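Local atomic coordinates of Bpsl1147 (Burkholderia pseudomallei, PDB entry 5A4N), a protein that probably binds DNA, as a small dimeric member of the PC4 transcriptional coactivator family. Residues S6-A11 with I23-Y28; T18-I23 with R37-D42; R29-V34 with S55-L60. All coordinates share one frame; numbering follows the deposited sequence.

Interaction 1 (S6-A11 with I23-Y28); sequences SGKTIA and ISHRWY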
loop_
_atom_site.group_PDB
_atom_site.type_symbol
_atom_site.label_atom_id
_atom_site.label_comp_id
_atom_site.label_asym_id
_atom_site.label_seq_id
_atom_site.Cartn_x
_atom_site.Cartn_y
_atom_site.Cartn_z
ATOM N N SER A 6 7.028 -12.675 12.414
ATOM C CA SER A 6 7.205 -12.201 11.007
ATOM C C SER A 6 7.825 -10.794 10.974
ATOM O O SER A 6 9.058 -10.680 10.961
ATOM C CB SER A 6 5.879 -12.266 10.231
ATOM O OG SER A 6 6.074 -11.881 8.888
ATOM N N GLY A 7 6.995 -9.739 10.982
ATOM C CA GLY A 7 7.487 -8.355 10.945
ATOM C C GLY A 7 7.090 -7.530 12.153
ATOM O O GLY A 7 6.095 -7.811 12.815
ATOM N N LYS A 8 7.892 -6.505 12.424
ATOM C CA LYS A 8 7.665 -5.538 13.499
ATOM C C LYS A 8 6.735 -4.361 13.082
ATOM O O LYS A 8 7.050 -3.618 12.159
ATOM C CB LYS A 8 9.021 -4.998 13.912
ATOM C CG LYS A 8 9.011 -3.717 14.723
ATOM C CD LYS A 8 10.418 -3.124 14.712
ATOM C CE LYS A 8 10.427 -1.602 14.836
ATOM N NZ LYS A 8 9.990 -1.152 16.190
ATOM N N THR A 9 5.631 -4.188 13.796
ATOM C CA THR A 9 4.586 -3.253 13.415
ATOM C C THR A 9 4.951 -1.792 13.709
ATOM O O THR A 9 5.307 -1.456 14.841
ATOM C CB THR A 9 3.267 -3.611 14.107
ATOM O OG1 THR A 9 2.868 -4.908 13.671
ATOM C CG2 THR A 9 2.197 -2.651 13.709
ATOM N N ILE A 10 4.888 -0.945 12.683
ATOM C CA ILE A 10 5.199 0.483 12.840
ATOM C C ILE A 10 3.934 1.279 13.118
ATOM O O ILE A 10 3.938 2.125 13.990
ATOM C CB ILE A 10 5.912 1.067 11.598
ATOM C CG1 ILE A 10 7.201 0.304 11.261
ATOM C CG2 ILE A 10 6.173 2.577 11.729
ATOM C CD1 ILE A 10 8.242 0.321 12.365
ATOM N N ALA A 11 2.884 1.044 12.338
ATOM C CA ALA A 11 1.608 1.710 12.497
ATOM C C ALA A 11 0.494 0.748 12.122
ATOM O O ALA A 11 0.645 -0.037 11.187
ATOM C CB ALA A 11 1.557 2.925 11.582
ATOM N N ILE A 23 1.310 -1.272 8.722
ATOM C CA ILE A 23 2.603 -0.918 8.164
ATOM C C ILE A 23 3.642 -1.509 9.068
ATOM O O ILE A 23 3.694 -1.177 10.250
ATOM C CB ILE A 23 2.785 0.603 8.086
ATOM C CG1 ILE A 23 1.696 1.169 7.194
ATOM C CG2 ILE A 23 4.175 0.935 7.535
ATOM C CD1 ILE A 23 1.536 2.621 7.275
ATOM N N SER A 24 4.456 -2.403 8.528
ATOM C CA SER A 24 5.468 -3.093 9.324
ATOM C C SER A 24 6.851 -3.118 8.636
ATOM O O SER A 24 6.959 -2.871 7.438
ATOM C CB SER A 24 4.954 -4.519 9.592
ATOM O OG SER A 24 4.909 -5.193 8.367
ATOM N N HIS A 25 7.915 -3.309 9.409
ATOM C CA HIS A 25 9.210 -3.674 8.850
ATOM C C HIS A 25 9.271 -5.172 8.805
ATOM O O HIS A 25 9.055 -5.813 9.828
ATOM C CB HIS A 25 10.359 -3.269 9.729
ATOM C CG HIS A 25 10.672 -1.822 9.684
ATOM N ND1 HIS A 25 10.969 -1.100 10.813
ATOM C CD2 HIS A 25 10.757 -0.955 8.650
ATOM C CE1 HIS A 25 11.226 0.154 10.481
ATOM N NE2 HIS A 25 11.098 0.269 9.177
ATOM N N ARG A 26 9.577 -5.708 7.636
ATOM C CA ARG A 26 9.738 -7.131 7.433
ATOM C C ARG A 26 11.095 -7.364 6.768
ATOM O O ARG A 26 11.316 -6.956 5.638
ATOM C CB ARG A 26 8.658 -7.680 6.507
ATOM C CG ARG A 26 7.257 -7.768 7.067
ATOM C CD ARG A 26 6.637 -9.157 6.870
ATOM N NE ARG A 26 6.731 -9.710 5.505
ATOM C CZ ARG A 26 5.712 -9.874 4.646
ATOM N NH1 ARG A 26 4.460 -9.525 4.964
ATOM N NH2 ARG A 26 5.944 -10.397 3.440
ATOM N N TRP A 27 12.005 -8.029 7.469
ATOM C CA TRP A 27 13.352 -8.362 6.916
ATOM C C TRP A 27 13.253 -9.561 6.006
ATOM O O TRP A 27 12.600 -10.523 6.334
ATOM C CB TRP A 27 14.311 -8.647 8.062
ATOM C CG TRP A 27 14.801 -7.467 8.759
ATOM C CD1 TRP A 27 14.305 -6.925 9.907
ATOM C CD2 TRP A 27 15.956 -6.697 8.416
ATOM N NE1 TRP A 27 15.072 -5.839 10.305
ATOM C CE2 TRP A 27 16.096 -5.679 9.409
ATOM C CE3 TRP A 27 16.897 -6.771 7.378
ATOM C CZ2 TRP A 27 17.119 -4.732 9.375
ATOM C CZ3 TRP A 27 17.931 -5.826 7.343
ATOM C CH2 TRP A 27 18.027 -4.809 8.337
ATOM N N TYR A 28 13.874 -9.526 4.843
ATOM C CA TYR A 28 13.841 -10.691 3.954
ATOM C C TYR A 28 15.148 -10.757 3.226
ATOM O O TYR A 28 15.517 -9.863 2.489
ATOM C CB TYR A 28 12.670 -10.641 2.949
ATOM C CG TYR A 28 12.585 -11.803 1.960
ATOM C CD1 TYR A 28 12.092 -13.061 2.336
ATOM C CD2 TYR A 28 12.971 -11.631 0.614
ATOM C CE1 TYR A 28 11.982 -14.111 1.407
ATOM C CE2 TYR A 28 12.859 -12.664 -0.316
ATOM C CZ TYR A 28 12.381 -13.885 0.090
ATOM O OH TYR A 28 12.300 -14.846 -0.850
HETATM O O HOH W 1 11.224 -9.194 10.072
#
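The H25 imidazole carries I10 over one face, the I10 CG1 carbon standing 4.2 Å from the ring centroid and 15° off the ring normal, a CH-pi contact displaced toward the rim on the ND1 and CE1 side. K8 CE comes to the edge of the ring, near its plane, 4.1 Å from H25 ND1, while the ammonium leads away. K8 and H25 form an antiparallel hydrogen-bonded pair in the beta hairpin of strands 8-14 and 19-28, and their side chains run alongside each other on one face of the sheet. On the other face T9 and S24 are a non-hydrogen-bonded pair.

Between T9 and A11 the chain makes a classic beta bulge, at which the edge strand turns a corner at I10. I10 and A11 both face I23, and I23 O accepts from both amides, at 2.7 Å from I10 N and 3.2 Å from A11 N. The extra residue places I10 at this corner, and its CG1, lying beside the backbone N (chi1 -57°), is thereby brought over the imidazole; I10 CD1 reaches H25 ND1 at 3.4 Å. A71 of the second subunit accepts a hydrogen bond from H25 NE2 through its backbone O, and L70 of that subunit packs on I10, so both partners of the CH-pi contact also belong to the dimer interface.

Toward the poorly ordered N terminus the pairing gives way to looser contacts. S6 OG lies 3.4 Å from R26 CD and oblique to the guanidinium, whose NH1 is engaged in a salt bridge with D35. One water links the two backbones, donating to S6 O at 2.8 Å and accepting from W27 N at 3.0 Å.

Interaction 2 (T18-I23 with R37-D42); sequences TQRIRI and RLVVVD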
loop_
_atom_site.group_PDB
_atom_site.type_symbol
_atom_site.label_atom_id
_atom_site.label_comp_id
_atom_site.label_asym_id
_atom_site.label_seq_id
_atom_site.Cartn_x
_atom_site.Cartn_y
_atom_site.Cartn_z
ATOM N N THR A 18 -13.418 -4.538 11.744
ATOM C CA THR A 18 -12.869 -5.818 11.338
ATOM C C THR A 18 -11.587 -5.710 10.510
ATOM O O THR A 18 -11.019 -6.712 10.195
ATOM C CB THR A 18 -13.901 -6.605 10.517
ATOM O OG1 THR A 18 -14.328 -5.823 9.408
ATOM C CG2 THR A 18 -15.113 -6.943 11.366
ATOM N N GLN A 19 -11.141 -4.512 10.149
ATOM C CA GLN A 19 -10.039 -4.371 9.196
ATOM C C GLN A 19 -9.063 -3.265 9.567
ATOM O O GLN A 19 -9.461 -2.223 10.088
ATOM C CB GLN A 19 -10.563 -4.065 7.797
ATOM C CG GLN A 19 -11.510 -5.092 7.202
ATOM C CD GLN A 19 -11.718 -4.845 5.717
ATOM O OE1 GLN A 19 -11.701 -3.712 5.244
ATOM N NE2 GLN A 19 -11.891 -5.905 4.971
ATOM N N ARG A 20 -7.785 -3.498 9.280
ATOM C CA ARG A 20 -6.742 -2.490 9.501
ATOM C C ARG A 20 -5.732 -2.523 8.386
ATOM O O ARG A 20 -5.515 -3.563 7.754
ATOM C CB ARG A 20 -5.968 -2.778 10.772
ATOM C CG ARG A 20 -6.817 -2.898 11.981
ATOM C CD ARG A 20 -5.955 -3.335 13.111
ATOM N NE ARG A 20 -6.563 -2.959 14.363
ATOM C CZ ARG A 20 -6.222 -3.498 15.526
ATOM N NH1 ARG A 20 -5.269 -4.433 15.598
ATOM N NH2 ARG A 20 -6.840 -3.100 16.629
ATOM N N ILE A 21 -5.066 -1.397 8.175
ATOM C CA ILE A 21 -3.898 -1.392 7.341
ATOM C C ILE A 21 -2.733 -1.392 8.277
ATOM O O ILE A 21 -2.591 -0.492 9.085
ATOM C CB ILE A 21 -3.861 -0.163 6.453
ATOM C CG1 ILE A 21 -5.085 -0.197 5.559
ATOM C CG2 ILE A 21 -2.608 -0.167 5.593
ATOM C CD1 ILE A 21 -5.475 1.182 5.082
ATOM N N ARG A 22 -1.904 -2.415 8.181
ATOM C CA ARG A 22 -0.733 -2.538 9.003
ATOM C C ARG A 22 0.512 -2.195 8.192
ATOM O O ARG A 22 0.715 -2.726 7.096
ATOM C CB ARG A 22 -0.662 -3.969 9.499
ATOM C CG ARG A 22 0.514 -4.288 10.414
ATOM C CD ARG A 22 0.167 -5.511 11.279
ATOM N NE ARG A 22 -0.959 -5.254 12.202
ATOM C CZ ARG A 22 -1.616 -6.200 12.891
ATOM N NH1 ARG A 22 -1.268 -7.484 12.756
ATOM N NH2 ARG A 22 -2.619 -5.875 13.708
ATOM N N ILE A 23 1.310 -1.272 8.722
ATOM C CA ILE A 23 2.603 -0.918 8.164
ATOM C C ILE A 23 3.642 -1.509 9.068
ATOM O O ILE A 23 3.694 -1.177 10.250
ATOM C CB ILE A 23 2.785 0.603 8.086
ATOM C CG1 ILE A 23 1.696 1.169 7.194
ATOM C CG2 ILE A 23 4.175 0.935 7.535
ATOM C CD1 ILE A 23 1.536 2.621 7.275
ATOM N N ARG A 37 -0.061 -3.608 4.505
ATOM C CA ARG A 37 -0.935 -4.755 4.287
ATOM C C ARG A 37 -2.279 -4.630 4.975
ATOM O O ARG A 37 -2.382 -4.148 6.101
ATOM C CB ARG A 37 -0.214 -6.015 4.775
ATOM C CG ARG A 37 -0.805 -7.356 4.337
ATOM C CD ARG A 37 0.165 -8.492 4.660
ATOM N NE ARG A 37 1.373 -8.262 3.890
ATOM C CZ ARG A 37 1.558 -8.617 2.624
ATOM N NH1 ARG A 37 0.665 -9.335 1.963
ATOM N NH2 ARG A 37 2.683 -8.308 2.031
ATOM N N LEU A 38 -3.320 -5.077 4.282
ATOM C CA LEU A 38 -4.631 -5.276 4.896
ATOM C C LEU A 38 -4.646 -6.491 5.850
ATOM O O LEU A 38 -4.280 -7.618 5.469
ATOM C CB LEU A 38 -5.670 -5.433 3.798
ATOM C CG LEU A 38 -7.131 -5.602 4.211
ATOM C CD1 LEU A 38 -7.664 -4.313 4.820
ATOM C CD2 LEU A 38 -7.939 -6.014 2.988
ATOM N N VAL A 39 -5.034 -6.258 7.093
ATOM C CA VAL A 39 -5.206 -7.318 8.067
ATOM C C VAL A 39 -6.670 -7.326 8.526
ATOM O O VAL A 39 -7.278 -6.268 8.700
ATOM C CB VAL A 39 -4.202 -7.205 9.235
ATOM C CG1 VAL A 39 -2.781 -6.984 8.704
ATOM C CG2 VAL A 39 -4.582 -6.121 10.207
ATOM N N VAL A 40 -7.266 -8.510 8.657
ATOM C CA VAL A 40 -8.700 -8.620 8.877
ATOM C C VAL A 40 -8.988 -9.654 9.970
ATOM O O VAL A 40 -8.247 -10.620 10.121
ATOM C CB VAL A 40 -9.430 -8.991 7.571
ATOM C CG1 VAL A 40 -9.071 -8.024 6.454
ATOM C CG2 VAL A 40 -9.085 -10.386 7.129
ATOM N N VAL A 41 -10.051 -9.469 10.732
ATOM C CA VAL A 41 -10.291 -10.384 11.847
ATOM C C VAL A 41 -10.836 -11.643 11.234
ATOM O O VAL A 41 -11.695 -11.545 10.365
ATOM C CB VAL A 41 -11.268 -9.850 12.920
ATOM C CG1 VAL A 41 -10.919 -8.429 13.328
ATOM C CG2 VAL A 41 -12.736 -9.953 12.486
ATOM N N ASP A 42 -10.293 -12.793 11.645
ATOM C CA ASP A 42 -10.744 -14.103 11.173
ATOM C C ASP A 42 -11.848 -14.697 12.086
ATOM O O ASP A 42 -12.358 -14.005 12.974
ATOM C CB ASP A 42 -9.532 -15.045 11.020
ATOM C CG ASP A 42 -8.970 -15.552 12.368
ATOM O OD1 ASP A 42 -9.441 -15.164 13.459
ATOM O OD2 ASP A 42 -8.032 -16.375 12.327
#
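V39 and R22 meet at about a right angle, the valine methyl CG2 lying over the centre of one face of the guanidinium, 3.9 Å above its plane, while V39 CG1 touches R22 CB at 3.8 Å. V39 also presses CG2 against R20 CB, at 3.7 Å, so that one branched side chain packs against two arginines. This is the tight part of an antiparallel hairpin of strands 19-28 and 31-41, in which R20 with V39 and R22 with R37 are the hydrogen-bonded pairs. The bond from V39 N to R20 O is 2.8 Å and almost straight, 176° at the hydrogen.

The opposite face, with Q19, I21, L38 and V40, is packed more thinly across these strands. Q19 runs alongside V40, its NE2 3.8 Å from V40 CG1, and crosses L38 at a slant, with Q19 OE1 4.1 Å from L38 CD1. T18, exposed and with no further pair beyond it, marks the loose end; even so its carbonyl accepts from V41 N and it packs on V41, T18 CG2 to V41 CG2 at 4.0 Å, the side chains crossing at about a right angle.

R22 has CG opposite the backbone N (chi1 -179°) and then bends at chi3 (-64°), which folds the guanidinium back over V39. R20 runs extended instead, and R20 NH1 lies at the edge of the R22 group, in its plane. The closeness of these two positive groups is consistent with D12 on the neighbouring strand, which makes salt bridges with both, while Q14 accepts from R20 NE. F47 adds a cation-pi contact to R20. A shared carboxylate of this kind would offset the like charges and probably favours a fully ionised D12, its salt bridge helping to fix the rotation of the R22 guanidinium on V39 CG2.

Interaction 3 (R29-V34 with S55-L60); sequences RGRRYV and SIRPEL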
loop_
_atom_site.group_PDB
_atom_site.type_symbol
_atom_site.label_atom_id
_atom_site.label_comp_id
_atom_site.label_asym_id
_atom_site.label_seq_id
_atom_site.Cartn_x
_atom_site.Cartn_y
_atom_site.Cartn_z
ATOM N N ARG A 29 15.834 -11.851 3.460
ATOM C CA ARG A 29 17.117 -12.130 2.854
ATOM C C ARG A 29 18.079 -10.968 2.897
ATOM O O ARG A 29 18.765 -10.715 1.920
ATOM C CB ARG A 29 16.941 -12.646 1.428
ATOM C CG ARG A 29 16.089 -13.901 1.424
ATOM C CD ARG A 29 16.161 -14.653 0.144
ATOM N NE ARG A 29 15.354 -15.845 0.250
ATOM C CZ ARG A 29 15.116 -16.657 -0.765
ATOM N NH1 ARG A 29 15.664 -16.402 -1.948
ATOM N NH2 ARG A 29 14.410 -17.773 -0.581
ATOM N N GLY A 30 18.148 -10.310 4.049
ATOM C CA GLY A 30 19.161 -9.302 4.280
ATOM C C GLY A 30 18.721 -7.892 3.954
ATOM O O GLY A 30 19.488 -6.982 4.118
ATOM N N ARG A 31 17.496 -7.709 3.490
ATOM C CA ARG A 31 16.971 -6.376 3.227
ATOM C C ARG A 31 15.723 -6.097 4.077
ATOM O O ARG A 31 14.884 -6.971 4.226
ATOM C CB ARG A 31 16.615 -6.269 1.749
ATOM C CG ARG A 31 15.781 -5.028 1.413
ATOM C CD ARG A 31 15.865 -4.694 -0.078
ATOM N NE ARG A 31 17.252 -4.446 -0.474
ATOM C CZ ARG A 31 17.697 -4.374 -1.726
ATOM N NH1 ARG A 31 16.877 -4.527 -2.763
ATOM N NH2 ARG A 31 18.990 -4.139 -1.937
ATOM N N ARG A 32 15.583 -4.881 4.613
ATOM C CA ARG A 32 14.425 -4.550 5.448
ATOM C C ARG A 32 13.336 -3.848 4.638
ATOM O O ARG A 32 13.414 -2.659 4.430
ATOM C CB ARG A 32 14.798 -3.639 6.639
ATOM C CG ARG A 32 13.677 -3.529 7.673
ATOM C CD ARG A 32 14.042 -2.711 8.903
ATOM N NE ARG A 32 14.156 -1.294 8.585
ATOM C CZ ARG A 32 14.566 -0.348 9.442
ATOM N NH1 ARG A 32 14.885 -0.650 10.706
ATOM N NH2 ARG A 32 14.617 0.931 9.046
ATOM N N TYR A 33 12.311 -4.579 4.222
ATOM C CA TYR A 33 11.201 -4.009 3.459
ATOM C C TYR A 33 10.192 -3.305 4.363
ATOM O O TYR A 33 10.022 -3.683 5.504
ATOM C CB TYR A 33 10.494 -5.110 2.653
ATOM C CG TYR A 33 11.385 -5.714 1.590
ATOM C CD1 TYR A 33 12.278 -6.733 1.893
ATOM C CD2 TYR A 33 11.354 -5.245 0.289
ATOM C CE1 TYR A 33 13.084 -7.299 0.931
ATOM C CE2 TYR A 33 12.200 -5.775 -0.676
ATOM C CZ TYR A 33 13.052 -6.827 -0.335
ATOM O OH TYR A 33 13.884 -7.374 -1.279
ATOM N N VAL A 34 9.500 -2.308 3.814
ATOM C CA VAL A 34 8.309 -1.765 4.445
ATOM C C VAL A 34 7.057 -2.456 3.876
ATOM O O VAL A 34 6.770 -2.359 2.716
ATOM C CB VAL A 34 8.276 -0.253 4.233
ATOM C CG1 VAL A 34 7.016 0.318 4.844
ATOM C CG2 VAL A 34 9.517 0.362 4.902
ATOM N N SER A 55 5.178 -4.754 -0.705
ATOM C CA SER A 55 6.511 -4.673 -0.136
ATOM C C SER A 55 7.229 -3.535 -0.793
ATOM O O SER A 55 7.394 -3.532 -2.013
ATOM C CB SER A 55 7.348 -5.903 -0.448
ATOM O OG SER A 55 6.728 -7.044 0.029
ATOM N N ILE A 56 7.669 -2.569 0.012
ATOM C CA ILE A 56 8.368 -1.393 -0.503
ATOM C C ILE A 56 9.808 -1.441 -0.022
ATOM O O ILE A 56 10.080 -1.388 1.175
ATOM C CB ILE A 56 7.689 -0.089 -0.032
ATOM C CG1 ILE A 56 6.188 -0.149 -0.316
ATOM C CG2 ILE A 56 8.338 1.085 -0.728
ATOM C CD1 ILE A 56 5.375 0.930 0.344
ATOM N N ARG A 57 10.759 -1.506 -0.935
ATOM C CA ARG A 57 12.107 -1.478 -0.492
ATOM C C ARG A 57 12.460 -0.013 -0.146
ATOM O O ARG A 57 11.877 0.927 -0.695
ATOM C CB ARG A 57 13.044 -2.113 -1.489
ATOM C CG ARG A 57 13.178 -1.375 -2.784
ATOM C CD ARG A 57 14.267 -2.022 -3.641
ATOM N NE ARG A 57 14.417 -1.258 -4.855
ATOM C CZ ARG A 57 13.747 -1.509 -5.978
ATOM N NH1 ARG A 57 12.890 -2.501 -6.058
ATOM N NH2 ARG A 57 13.955 -0.751 -7.031
ATOM N N PRO A 58 13.382 0.173 0.796
ATOM C CA PRO A 58 13.629 1.472 1.375
ATOM C C PRO A 58 13.937 2.560 0.359
ATOM O O PRO A 58 13.434 3.666 0.506
ATOM C CB PRO A 58 14.831 1.215 2.272
ATOM C CG PRO A 58 14.683 -0.191 2.685
ATOM C CD PRO A 58 14.191 -0.869 1.447
ATOM N N GLU A 59 14.687 2.247 -0.687
ATOM C CA GLU A 59 15.011 3.262 -1.677
ATOM C C GLU A 59 13.809 3.822 -2.443
ATOM O O GLU A 59 13.955 4.836 -3.046
ATOM C CB GLU A 59 16.073 2.775 -2.647
ATOM C CG GLU A 59 15.566 1.681 -3.561
ATOM C CD GLU A 59 16.417 1.431 -4.798
ATOM O OE1 GLU A 59 16.748 2.421 -5.483
ATOM O OE2 GLU A 59 16.695 0.241 -5.111
ATOM N N LEU A 60 12.633 3.172 -2.420
ATOM C CA LEU A 60 11.425 3.666 -3.120
ATOM C C LEU A 60 10.436 4.377 -2.203
ATOM O O LEU A 60 9.476 5.005 -2.646
ATOM C CB LEU A 60 10.673 2.487 -3.749
ATOM C CG LEU A 60 11.483 1.633 -4.697
ATOM C CD1 LEU A 60 10.561 0.543 -5.223
ATOM C CD2 LEU A 60 12.032 2.503 -5.807
#
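S55 opens the contact, its CB standing 4.1 Å from Y33 CD2 at an oblique approach to the ring. I56 follows with the last beta bridge of this strand pair: it exchanges two backbone bonds of 2.9 Å with V34, V34 N to I56 O and I56 N to V34 O, and both side chains lie on one face of the sheet, where V34 packs on L68 of the second subunit. R57 follows the end of the strand at I56, and its CG takes the slot between backbone N and carbonyl carbon (chi1 67°), with R57 CB 3.8 Å from Y33 CE2. The tyrosine ring and the guanidinium plane are almost perpendicular, 88° apart, while R31 CG lies over one face of the ring. R57 NH2 bonds to the backbone O of K15 of the second subunit. P58 sets its CG 3.3 Å from R32 O, a buried carbonyl that has no hydrogen-bond partner in the model. E59 OE2 takes R57 NE from above the carboxylate plane, 2.7 Å away, in a salt bridge. L60 places CD1 over the guanidinium of R57. Such a strand-to-helix junction, leading into helix 58-70, fits the PC4-like fold of an antiparallel four-stranded sheet followed by a helix.

How the interactions relate
From the N terminus, strand 8-14 pairs with strand 19-28 in interaction 1, closing the first hairpin. Interaction 2 joins the first half of strand 19-28 to the last half of strand 31-41, away from the turn of the second hairpin, and the two contacts cross along the chain and share I23. Interaction 3 opens only after interaction 1 has closed and brings strand 31-41 to the end of strand 47-56; it crosses interaction 2. Strand 19-28 thus serves interactions 1 and 2, and strand 31-41 serves 2 and 3, linking all four strands to the start of helix 58-70. Interactions 2 and 3 lie on opposite sides of the chain's centre, about 20 Å apart between centres, and every contact reaches the second subunit.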